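Local atomic coordinates of malonyl acyl carrier protein transacylase (Streptococcus pneumoniae, PDB entry 3IM8), a protein that probably catalyses transfer of the malonyl group from malonyl-CoA to holo-acyl carrier protein, a step in fatty acid synthesis. Residues E142-K147 / E179-A184. Numbering follows the deposited sequence.
Sequences EEACQK and ELLQEA
Where Leu180 meets Ala144, the flat group involved is a peptide carbonyl, and no ring takes part: methyl CD1 of Leu180 lies 3.6 Å from Ala144 O, on the Ala144 CA side of that oxygen, with a C-O-CD1 angle of about 127°. The two helices, 138-148 and 171-184, are those of a beta-alpha-beta-beta-alpha-beta unit with strand order 4-1-3-2, the ferredoxin-like small subdomain of this transacylase family. Their short segments run roughly antiparallel, at 137°, and the axes approach to 9.2 Å. The small Ala144 sits at the nearest backbone approach: its CA and that of Leu180 are 5.7 Å apart, and Ala144 CB points at the other helix. That methyl meets Leu180 CB at 4.1 Å and, more tightly, CD2 of Leu181 at 3.7 Å. Leu181 also touches Ile141, one turn earlier on the opposing helix, whereas Cys145 faces the sheet, against Val154 and Pro156. No hydrogen bond links the segments; the side chains meet through carbon atoms, buried at Ala144 and the leucines and exposed at Lys147. With CG anti to the backbone N (chi1 -161°), the Lys147 chain extends across Leu180 at about a right angle, then bends at chi3. Its methylenes line the isobutyl group: CB sits 3.6 Å from Leu180 CD1, and CD lies 3.8 Å from Leu180 CD2.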
loop_
_atom_site.group_PDB
_atom_site.type_symbol
_atom_site.label_atom_id
_atom_site.label_comp_id
_atom_site.label_asym_id
_atom_site.label_seq_id
_atom_site.Cartn_x
_atom_site.Cartn_y
_atom_site.Cartn_z
ATOM N N GLU A 142 -16.199 14.368 -2.212
ATOM C CA GLU A 142 -15.257 15.474 -2.261
ATOM C C GLU A 142 -15.908 16.784 -1.778
ATOM O O GLU A 142 -15.357 17.471 -0.926
ATOM C CB GLU A 142 -14.660 15.594 -3.695
ATOM C CG GLU A 142 -13.911 14.293 -4.107
ATOM C CD GLU A 142 -13.163 14.339 -5.444
ATOM O OE1 GLU A 142 -13.590 15.082 -6.342
ATOM O OE2 GLU A 142 -12.159 13.601 -5.608
ATOM N N GLU A 143 -17.079 17.106 -2.315
ATOM C CA GLU A 143 -17.872 18.269 -1.872
ATOM C C GLU A 143 -18.227 18.215 -0.371
ATOM O O GLU A 143 -18.013 19.176 0.397
ATOM C CB GLU A 143 -19.150 18.354 -2.713
ATOM C CG GLU A 143 -19.928 19.689 -2.590
ATOM C CD GLU A 143 -21.311 19.676 -3.296
ATOM O OE1 GLU A 143 -22.039 20.704 -3.211
ATOM O OE2 GLU A 143 -21.672 18.647 -3.927
ATOM N N ALA A 144 -18.748 17.077 0.063
ATOM C CA ALA A 144 -19.055 16.935 1.471
ATOM C C ALA A 144 -17.819 17.226 2.331
ATOM O O ALA A 144 -17.898 18.005 3.313
ATOM C CB ALA A 144 -19.630 15.575 1.743
ATOM N N CYS A 145 -16.662 16.651 1.951
ATOM C CA CYS A 145 -15.432 16.859 2.714
ATOM C C CYS A 145 -14.950 18.323 2.661
ATOM O O CYS A 145 -14.354 18.857 3.608
ATOM C CB CYS A 145 -14.322 15.942 2.186
ATOM S SG CYS A 145 -14.590 14.180 2.528
ATOM N N GLN A 146 -15.171 18.943 1.512
ATOM C CA GLN A 146 -14.870 20.358 1.365
ATOM C C GLN A 146 -15.678 21.259 2.297
ATOM O O GLN A 146 -15.060 22.012 3.064
ATOM C CB GLN A 146 -14.894 20.796 -0.112
ATOM C CG GLN A 146 -13.456 20.647 -0.675
ATOM C CD GLN A 146 -13.418 20.408 -2.166
ATOM O OE1 GLN A 146 -14.393 20.719 -2.874
ATOM N NE2 GLN A 146 -12.281 19.846 -2.670
ATOM N N LYS A 147 -17.010 21.156 2.288
ATOM C CA LYS A 147 -17.839 21.895 3.257
ATOM C C LYS A 147 -17.385 21.656 4.705
ATOM O O LYS A 147 -17.265 22.582 5.502
ATOM C CB LYS A 147 -19.297 21.492 3.127
ATOM C CG LYS A 147 -20.269 22.505 3.741
ATOM C CD LYS A 147 -21.706 22.191 3.312
ATOM C CE LYS A 147 -21.926 22.194 1.750
ATOM N NZ LYS A 147 -23.059 21.305 1.234
ATOM N N GLU A 179 -22.217 13.419 8.237
ATOM C CA GLU A 179 -23.534 14.059 8.414
ATOM C C GLU A 179 -23.911 14.654 7.079
ATOM O O GLU A 179 -25.031 14.468 6.583
ATOM C CB GLU A 179 -23.448 15.142 9.500
ATOM C CG GLU A 179 -24.713 16.014 9.664
ATOM C CD GLU A 179 -24.462 17.236 10.523
ATOM O OE1 GLU A 179 -24.024 17.037 11.684
ATOM O OE2 GLU A 179 -24.694 18.394 10.043
ATOM N N LEU A 180 -22.962 15.342 6.444
ATOM C CA LEU A 180 -23.267 15.913 5.141
ATOM C C LEU A 180 -23.522 14.791 4.135
ATOM O O LEU A 180 -24.422 14.905 3.321
ATOM C CB LEU A 180 -22.160 16.867 4.699
ATOM C CG LEU A 180 -22.207 18.256 5.331
ATOM C CD1 LEU A 180 -20.840 18.920 5.123
ATOM C CD2 LEU A 180 -23.376 19.102 4.749
ATOM N N LEU A 181 -22.759 13.691 4.217
ATOM C CA LEU A 181 -22.993 12.531 3.316
ATOM C C LEU A 181 -24.386 11.868 3.508
ATOM O O LEU A 181 -25.068 11.554 2.524
ATOM C CB LEU A 181 -21.844 11.497 3.425
ATOM C CG LEU A 181 -20.452 12.004 2.932
ATOM C CD1 LEU A 181 -19.201 11.397 3.645
ATOM C CD2 LEU A 181 -20.289 11.940 1.436
ATOM N N GLN A 182 -24.790 11.599 4.749
ATOM C CA GLN A 182 -26.128 11.009 5.020
ATOM C C GLN A 182 -27.224 11.906 4.422
ATOM O O GLN A 182 -28.111 11.433 3.691
ATOM C CB GLN A 182 -26.360 10.841 6.527
ATOM C CG GLN A 182 -25.469 9.762 7.181
ATOM C CD GLN A 182 -25.263 9.905 8.713
ATOM O OE1 GLN A 182 -25.427 10.968 9.290
ATOM N NE2 GLN A 182 -24.877 8.819 9.349
ATOM N N GLU A 183 -27.155 13.199 4.725
ATOM C CA GLU A 183 -28.093 14.160 4.157
ATOM C C GLU A 183 -28.143 13.981 2.646
ATOM O O GLU A 183 -29.202 13.733 2.072
ATOM C CB GLU A 183 -27.678 15.589 4.509
ATOM C CG GLU A 183 -28.769 16.405 5.181
ATOM C CD GLU A 183 -28.336 17.827 5.477
ATOM O OE1 GLU A 183 -27.801 18.488 4.563
ATOM O OE2 GLU A 183 -28.530 18.282 6.623
ATOM N N ALA A 184 -26.982 14.103 2.009
ATOM C CA ALA A 184 -26.857 13.864 0.560
ATOM C C ALA A 184 -27.400 12.501 0.114
ATOM O O ALA A 184 -27.624 12.264 -1.086
ATOM C CB ALA A 184 -25.386 13.996 0.153
#